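Local coordinates for FMN-binding protein (Syntrophomonas wolfei subsp. wolfei, PDB 3IN6) that binds flavin mononucleotide and probably serves as a small flavoprotein of the split-barrel, pyridoxamine 5'-phosphate oxidase-like kind, assembled here as a two-fold symmetric pair, at the interface of chains A and B. Sequence-based numbering; all coordinates share one arbitrary frame. Chains: chain A/B, FMN-binding protein.

Contact 1: the interface of chains A and B. Residues chain A 146-147; chain B 65-66, 124, 127.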
# COMPACT_ATOMS: atom_id res chain seq x y z
N LEU A 146 -7.84 -8.50 -12.48
CA LEU A 146 -8.16 -7.96 -13.80
C LEU A 146 -8.46 -9.08 -14.81
O LEU A 146 -7.69 -10.03 -14.93
CB LEU A 146 -7.00 -7.08 -14.29
CG LEU A 146 -7.26 -6.18 -15.49
CD1 LEU A 146 -8.35 -5.17 -15.17
CD2 LEU A 146 -5.98 -5.47 -15.87
N ARG A 147 -9.60 -8.97 -15.50
CA ARG A 147 -10.01 -9.95 -16.51
C ARG A 147 -9.82 -9.37 -17.91
O ARG A 147 -9.78 -10.10 -18.89
CB ARG A 147 -11.48 -10.36 -16.33
N PHE B 65 -8.85 1.47 -15.76
CA PHE B 65 -9.42 0.40 -16.59
C PHE B 65 -9.88 -0.79 -15.74
O PHE B 65 -10.82 -1.48 -16.11
CB PHE B 65 -8.46 -0.01 -17.71
CG PHE B 65 -7.07 -0.34 -17.24
CD1 PHE B 65 -6.10 0.65 -17.15
CD2 PHE B 65 -6.72 -1.64 -16.90
CE1 PHE B 65 -4.81 0.36 -16.72
CE2 PHE B 65 -5.43 -1.94 -16.47
CZ PHE B 65 -4.48 -0.95 -16.38
N GLY B 66 -9.23 -1.04 -14.60
CA GLY B 66 -9.63 -2.10 -13.68
C GLY B 66 -10.03 -1.40 -12.40
O GLY B 66 -10.93 -0.56 -12.42
N TYR B 124 -1.56 -3.04 -21.15
CA TYR B 124 -3.01 -2.90 -20.96
C TYR B 124 -3.68 -2.04 -22.04
O TYR B 124 -4.78 -1.53 -21.84
CB TYR B 124 -3.29 -2.34 -19.56
CG TYR B 124 -2.54 -3.11 -18.50
CD1 TYR B 124 -2.95 -4.39 -18.13
CD2 TYR B 124 -1.40 -2.59 -17.90
CE1 TYR B 124 -2.26 -5.12 -17.18
CE2 TYR B 124 -0.70 -3.31 -16.94
CZ TYR B 124 -1.13 -4.58 -16.59
OH TYR B 124 -0.45 -5.30 -15.64
N PHE B 127 -7.24 -2.90 -22.80
CA PHE B 127 -8.28 -2.71 -21.79
C PHE B 127 -8.95 -1.35 -21.96
O PHE B 127 -8.28 -0.33 -21.91
CB PHE B 127 -7.72 -2.83 -20.38
CG PHE B 127 -7.47 -4.24 -19.96
CD1 PHE B 127 -6.27 -4.86 -20.24
CD2 PHE B 127 -8.45 -4.95 -19.29
CE1 PHE B 127 -6.04 -6.17 -19.86
CE2 PHE B 127 -8.24 -6.26 -18.91
CZ PHE B 127 -7.03 -6.87 -19.19

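Contact 2: the interface of chains A and B. Residues chain A 36-37, 44, 79-81; chain B 36, 44-46.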
# COMPACT_ATOMS: atom_id res chain seq x y z
N SER A 36 -1.22 -0.78 4.80
CA SER A 36 -1.95 0.43 4.53
C SER A 36 -2.99 0.53 5.64
O SER A 36 -3.63 -0.46 5.98
CB SER A 36 -2.59 0.39 3.12
OG SER A 36 -1.60 0.29 2.11
N THR A 37 -3.13 1.73 6.21
CA THR A 37 -4.05 2.02 7.33
C THR A 37 -4.85 3.28 7.06
O THR A 37 -4.66 3.91 6.03
CB THR A 37 -3.25 2.17 8.66
OG1 THR A 37 -2.30 3.25 8.55
CG2 THR A 37 -2.51 0.85 9.02
N VAL A 44 -5.78 8.09 4.56
CA VAL A 44 -5.12 6.81 4.40
C VAL A 44 -3.60 6.96 4.46
O VAL A 44 -3.04 7.94 3.99
CB VAL A 44 -5.51 6.16 3.04
CG1 VAL A 44 -4.84 4.81 2.85
CG2 VAL A 44 -7.02 6.02 2.93
N LYS A 79 -8.43 -0.98 11.27
CA LYS A 79 -8.44 -1.67 9.98
C LYS A 79 -7.22 -1.45 9.13
O LYS A 79 -6.62 -0.40 9.15
CB LYS A 79 -9.72 -1.36 9.22
CG LYS A 79 -10.98 -1.75 10.02
CD LYS A 79 -12.19 -2.03 9.14
CE LYS A 79 -13.48 -2.07 9.97
NZ LYS A 79 -14.70 -2.22 9.12
N GLY A 80 -6.84 -2.46 8.37
CA GLY A 80 -5.66 -2.36 7.51
C GLY A 80 -5.57 -3.42 6.44
O GLY A 80 -6.42 -4.32 6.35
N VAL A 81 -4.57 -3.29 5.60
CA VAL A 81 -4.32 -4.29 4.59
C VAL A 81 -2.83 -4.41 4.30
O VAL A 81 -2.17 -3.42 4.00
CB VAL A 81 -5.08 -4.04 3.25
CG1 VAL A 81 -4.74 -2.65 2.62
CG2 VAL A 81 -4.80 -5.19 2.27
N SER B 36 -3.48 3.24 -2.27
CA SER B 36 -4.28 2.75 -1.15
C SER B 36 -5.48 3.66 -0.97
O SER B 36 -5.35 4.88 -1.07
CB SER B 36 -3.47 2.67 0.13
OG SER B 36 -2.32 1.90 -0.10
N VAL B 44 -9.80 -0.62 4.37
CA VAL B 44 -8.70 -0.11 3.54
C VAL B 44 -8.41 -1.09 2.41
O VAL B 44 -8.47 -2.32 2.59
CB VAL B 44 -7.43 0.11 4.37
CG1 VAL B 44 -6.36 0.84 3.55
CG2 VAL B 44 -7.76 0.90 5.64
N ASN B 45 -8.10 -0.54 1.24
CA ASN B 45 -7.72 -1.34 0.08
C ASN B 45 -6.42 -0.80 -0.47
O ASN B 45 -6.01 0.33 -0.15
CB ASN B 45 -8.81 -1.23 -0.99
CG ASN B 45 -8.73 -2.32 -2.06
OD1 ASN B 45 -8.34 -3.45 -1.78
ND2 ASN B 45 -9.15 -1.97 -3.28
N ILE B 46 -5.75 -1.64 -1.25
CA ILE B 46 -4.53 -1.29 -1.98
C ILE B 46 -4.55 -2.07 -3.30
O ILE B 46 -4.97 -3.23 -3.35
CB ILE B 46 -3.24 -1.58 -1.16
CG1 ILE B 46 -1.98 -1.34 -2.02
CG2 ILE B 46 -3.26 -3.01 -0.63
CD1 ILE B 46 -0.65 -1.39 -1.26
O HOH W 1 -8.89 -3.24 5.29

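Contact 3: the interface of chains A and B. Residues chain A 37-39, 42, 44, 77; chain B 37-39, 42, 44.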
# COMPACT_ATOMS: atom_id res chain seq x y z
N THR A 37 -3.13 1.73 6.21
CA THR A 37 -4.05 2.02 7.33
C THR A 37 -4.85 3.28 7.06
O THR A 37 -4.66 3.91 6.03
CB THR A 37 -3.25 2.17 8.66
OG1 THR A 37 -2.30 3.25 8.55
CG2 THR A 37 -2.51 0.85 9.02
N VAL A 38 -5.77 3.64 7.97
CA VAL A 38 -6.62 4.81 7.83
C VAL A 38 -7.00 5.37 9.20
O VAL A 38 -7.03 4.61 10.17
CB VAL A 38 -7.96 4.46 7.09
CG1 VAL A 38 -8.79 3.50 7.92
CG2 VAL A 38 -8.77 5.72 6.76
N ASP A 39 -7.27 6.68 9.29
CA ASP A 39 -7.74 7.30 10.54
C ASP A 39 -9.24 7.59 10.46
O ASP A 39 -9.85 7.33 9.41
CB ASP A 39 -6.95 8.57 10.93
CG ASP A 39 -7.32 9.82 10.10
OD1 ASP A 39 -8.09 9.76 9.12
OD2 ASP A 39 -6.81 10.89 10.47
N TYR A 42 -10.80 9.37 7.49
CA TYR A 42 -10.60 8.70 6.20
C TYR A 42 -9.24 8.96 5.54
O TYR A 42 -9.03 8.60 4.38
CB TYR A 42 -11.77 8.99 5.23
CG TYR A 42 -13.11 8.52 5.76
CD1 TYR A 42 -13.40 7.17 5.84
CD2 TYR A 42 -14.08 9.42 6.19
CE1 TYR A 42 -14.61 6.72 6.34
CE2 TYR A 42 -15.30 8.97 6.69
CZ TYR A 42 -15.55 7.62 6.76
OH TYR A 42 -16.76 7.15 7.24
N VAL A 44 -5.78 8.09 4.56
CA VAL A 44 -5.12 6.81 4.40
C VAL A 44 -3.60 6.96 4.46
O VAL A 44 -3.04 7.94 3.99
CB VAL A 44 -5.51 6.16 3.04
CG1 VAL A 44 -4.84 4.81 2.85
CG2 VAL A 44 -7.02 6.02 2.93
N THR A 77 -9.00 3.27 14.16
CA THR A 77 -9.95 2.51 13.35
C THR A 77 -9.78 1.00 13.37
O THR A 77 -10.73 0.28 13.03
CB THR A 77 -9.84 2.95 11.87
OG1 THR A 77 -8.55 2.59 11.35
CG2 THR A 77 -10.04 4.41 11.75
N THR B 37 -6.62 3.06 -0.69
CA THR B 37 -7.89 3.76 -0.60
C THR B 37 -8.73 3.22 0.56
O THR B 37 -8.31 2.29 1.24
CB THR B 37 -8.66 3.60 -1.92
OG1 THR B 37 -8.82 2.20 -2.21
CG2 THR B 37 -7.88 4.28 -3.05
N VAL B 38 -9.90 3.81 0.79
CA VAL B 38 -10.74 3.36 1.89
C VAL B 38 -12.22 3.64 1.61
O VAL B 38 -12.56 4.64 0.97
CB VAL B 38 -10.32 4.06 3.21
CG1 VAL B 38 -10.50 5.56 3.08
CG2 VAL B 38 -11.10 3.51 4.42
N ASP B 39 -13.10 2.74 2.08
CA ASP B 39 -14.54 2.97 1.94
C ASP B 39 -15.08 3.63 3.22
O ASP B 39 -14.32 3.84 4.18
CB ASP B 39 -15.32 1.69 1.54
CG ASP B 39 -15.41 0.64 2.65
OD1 ASP B 39 -15.19 0.97 3.84
OD2 ASP B 39 -15.74 -0.52 2.33
N TYR B 42 -14.48 2.15 6.67
CA TYR B 42 -13.05 2.08 7.02
C TYR B 42 -12.27 0.86 6.53
O TYR B 42 -11.17 0.59 7.03
CB TYR B 42 -12.84 2.27 8.53
CG TYR B 42 -13.32 3.62 8.99
CD1 TYR B 42 -12.51 4.75 8.86
CD2 TYR B 42 -14.58 3.77 9.55
CE1 TYR B 42 -12.95 6.00 9.28
CE2 TYR B 42 -15.02 5.01 9.96
CZ TYR B 42 -14.20 6.12 9.83
OH TYR B 42 -14.65 7.34 10.24
N VAL B 44 -9.80 -0.62 4.37
CA VAL B 44 -8.70 -0.11 3.54
C VAL B 44 -8.41 -1.09 2.41
O VAL B 44 -8.47 -2.32 2.59
CB VAL B 44 -7.43 0.11 4.37
CG1 VAL B 44 -6.36 0.84 3.55
CG2 VAL B 44 -7.76 0.90 5.64

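Contact 4: the interface of chains A and B. Residues chain A 44-47; chain B 81, 97, 99.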
# COMPACT_ATOMS: atom_id res chain seq x y z
N VAL A 44 -5.78 8.09 4.56
CA VAL A 44 -5.12 6.81 4.40
C VAL A 44 -3.60 6.96 4.46
O VAL A 44 -3.04 7.94 3.99
CB VAL A 44 -5.51 6.16 3.04
CG1 VAL A 44 -4.84 4.81 2.85
CG2 VAL A 44 -7.02 6.02 2.93
N ASN A 45 -2.95 6.00 5.10
CA ASN A 45 -1.50 5.94 5.16
C ASN A 45 -1.06 4.58 4.67
O ASN A 45 -1.85 3.63 4.65
CB ASN A 45 -1.00 6.12 6.60
CG ASN A 45 0.51 6.40 6.66
OD1 ASN A 45 1.03 7.12 5.83
ND2 ASN A 45 1.20 5.83 7.65
N ILE A 46 0.20 4.52 4.27
CA ILE A 46 0.89 3.30 3.89
C ILE A 46 2.34 3.39 4.41
O ILE A 46 2.96 4.46 4.40
CB ILE A 46 0.85 3.06 2.39
CG1 ILE A 46 1.48 1.69 2.08
CG2 ILE A 46 1.51 4.21 1.64
CD1 ILE A 46 1.34 1.25 0.67
N ALA A 47 2.86 2.27 4.88
CA ALA A 47 4.21 2.21 5.42
C ALA A 47 4.82 0.85 5.13
O ALA A 47 4.09 -0.15 5.02
CB ALA A 47 4.18 2.47 6.94
N VAL B 81 -3.38 7.30 -1.16
CA VAL B 81 -1.93 7.54 -1.15
C VAL B 81 -1.26 6.60 -2.13
O VAL B 81 -1.52 5.39 -2.12
CB VAL B 81 -1.27 7.38 0.25
CG1 VAL B 81 -1.67 6.04 0.94
CG2 VAL B 81 0.25 7.48 0.11
N ARG B 97 6.16 8.48 -1.19
CA ARG B 97 4.73 8.37 -0.88
C ARG B 97 4.09 9.72 -1.26
O ARG B 97 4.60 10.76 -0.86
CB ARG B 97 4.49 8.01 0.58
CG ARG B 97 5.01 6.62 0.94
CD ARG B 97 4.87 6.29 2.43
NE ARG B 97 5.73 7.12 3.27
CZ ARG B 97 5.69 7.16 4.60
NH1 ARG B 97 4.85 6.38 5.29
NH2 ARG B 97 6.51 7.97 5.26
N TYR B 99 0.50 11.49 -1.05
CA TYR B 99 -0.84 11.49 -0.45
C TYR B 99 -1.73 12.34 -1.33
O TYR B 99 -1.37 13.46 -1.67
CB TYR B 99 -0.77 12.01 0.98
CG TYR B 99 0.07 11.12 1.83
CD1 TYR B 99 1.47 11.22 1.82
CD2 TYR B 99 -0.51 10.13 2.62
CE1 TYR B 99 2.25 10.36 2.60
CE2 TYR B 99 0.25 9.29 3.39
CZ TYR B 99 1.62 9.40 3.38
OH TYR B 99 2.36 8.54 4.15

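Contact 1: the interface of chains A and B
With CG anti to its backbone N (chi1 -167°), A:Leu146 sends its isobutyl group out from the C-terminal tail of chain A toward B:Phe127, whose own CG lies anti to its carbonyl carbon (chi1 -77°). With these settings the two side chains reach toward each other tip to tip. The branch carbon CG of A:Leu146 is 3.6 Å from CE2 of the B:Phe127 ring. Methyl CD2 of A:Leu146 lies over one face of the B:Phe127 ring, 3.9 Å from the centroid and displaced toward the rim, a CH-pi contact. At B:Phe65 the CD2 methyl of A:Leu146 instead sits in the ring plane at its edge, 3.6 Å from CE2, and the two side chains cross at about a right angle. In the 3-10 helix 123-126, CD1 of B:Tyr124 is 3.9 Å from CD2 of A:Leu146. Methyl CD1 of A:Leu146 points to B:Gly66, 3.6 Å from its CA. The backbone C of A:Arg147 lies in the plane of the B:Phe127 ring, 3.6 Å from CE2; the side chain of this arginine is incompletely modelled. Within this patch no nitrogen or oxygen of one side comes within bonding distance of the other, which makes the contact apolar. A:Leu146 is itself an FMN-pocket residue, and B:Phe65 and B:Gly66 also bind FMN, so the tail of one subunit lies at the flavin pocket of the other and probably helps to close it and steady the dimer.

Contact 2: the interface of chains A and B
This is a strand-to-strand interface between two copies of the protein, joining strands 33-38, 44-48 and 79-87 near the two-fold axis; it probably helps to hold the dimer together. A:Ser36 and B:Ser36 meet hydroxyl to hydroxyl, their OG atoms 2.8 Å apart in a hydrogen bond whose direction the structure does not settle. In both serines OG is anti to the carbonyl carbon (chi1 -62° in chain A, -55° in chain B), an almost equal setting that suits a symmetric pair. CG1 of A:Val44 is 3.7 Å from CB of B:Ser36. The methyls of B:Val44 diverge, CG1 to CB of A:Ser36 at 3.8 Å and CG2 toward the backbone O of A:Lys79 at 3.9 Å, so this valine wedges between two strands of chain A. Farther along, A:Val81 and B:Ile46 cross obliquely, with CG1 of A:Val81 3.6 Å from the branch methyl CG2 of B:Ile46. A water lies 2.9 Å from the carbonyl O of both A:Gly80 and B:Val44; its link to the amide N of B:Val44 is weak. The patch thus sets strand 44-48 of chain B against strands 33-38 and 79-87 of chain A, with the serine pair on one flank and the water on the other.

Contact 3: the interface of chains A and B
A:Val38 and B:Val44 lie alongside and run past each other in opposite directions, beside a pair of stacked tyrosines, in a two-fold contact between FMN-binding subunits, probably of the split-barrel family. CB of A:Val38 lies 3.8 Å from the CG2 methyl of B:Val44. Placed between the backbone N and the carbonyl carbon (chi1 65°), CG1 of A:Val38 is 3.6 Å from CG2 of B:Val44 and also borders the carbonyl O of B:Tyr42. The other methyl, CG2 of A:Val38, turns to the symmetry partner and stands 4.0 Å from CG2 of B:Val38, the two valines crossing at about a right angle. In the reciprocal contact, CG2 of A:Val44 is 3.5 Å from CG1 of B:Val38. At the end of the patch the A:Tyr42 and B:Tyr42 rings stack with planes 8° apart and centroids separated by 4.5 Å. The overlap is offset: CE1 of A:Tyr42 lies above one face of the B:Tyr42 ring, toward its rim. CE1 of B:Tyr42 also touches the backbone O of A:Asp39 at 3.4 Å, and CG2 of A:Thr77, at the end of helix 68-77, reaches CD1 of B:Tyr42 at 3.8 Å, so the ring is held between tyrosine, threonine and carbonyl. Hydroxyl OG1 of A:Thr77 donates a hydrogen bond to the carbonyl O of A:Val38, 2.8 Å long and 37° out of the carbonyl plane, tying the helix end to strand 33-38.

Contact 4: the interface of chains A and B
Strand 44-48 of chain A, which carries the FMN-binding residue A:Asn45, meets strand 93-106 of chain B, which bears B:Arg97 and B:Tyr99. The side chain of A:Asn45 has CG anti to the backbone N (chi1 -166°), which directs its amide toward the tyrosine. The phenolic OH of B:Tyr99 donates a hydrogen bond of 2.6 Å to the amide oxygen OD1 of A:Asn45, nearly along the C=O axis. Amide and ring planes are 15° apart, so the two flat groups meet almost coplanar, with OD1 at the edge of the ring. One residue further along chain A, the backbone O of A:Ile46 accepts an N-H from NH1 of B:Arg97 at 2.8 Å. This bond is close to straight, 164° at the hydrogen, and the oxygen lies in the guanidinium plane. Within chain B, the OH of B:Tyr99 stands over one face of the guanidinium, toward its rim, so the phenol and guanidinium sit close together and bond to successive residues of strand 44-48. Both B:Arg97 and A:Asn45 are FMN-binding residues, which suggests that these bonds help to set the flavin site across the subunit boundary. Next to these bonds the packing is apolar: in the two-fold twin of the A:Val81 and B:Ile46 pair, CG2 of A:Ile46 rests 3.7 Å from CG1 of B:Val81.

Contacts 2, 3 and 4 form one cluster: the centres of their C-alpha atoms are about 6 Å apart for contacts 2 and 3, 9 Å for contacts 2 and 4, and 10 Å for contacts 3 and 4. A:Val44 belongs to all three, while A:Thr37 and B:Val44 also link contacts 2 and 3. Strand 44-48 is thus a shared element. Contact 1 stands apart, its C-alpha centre about 22 Å from that of contact 2 and about 24 Å from those of contacts 3 and 4. Contact 1 probably concerns the flavin site of chain B and contact 4 that of chain A, each completed by the other chain.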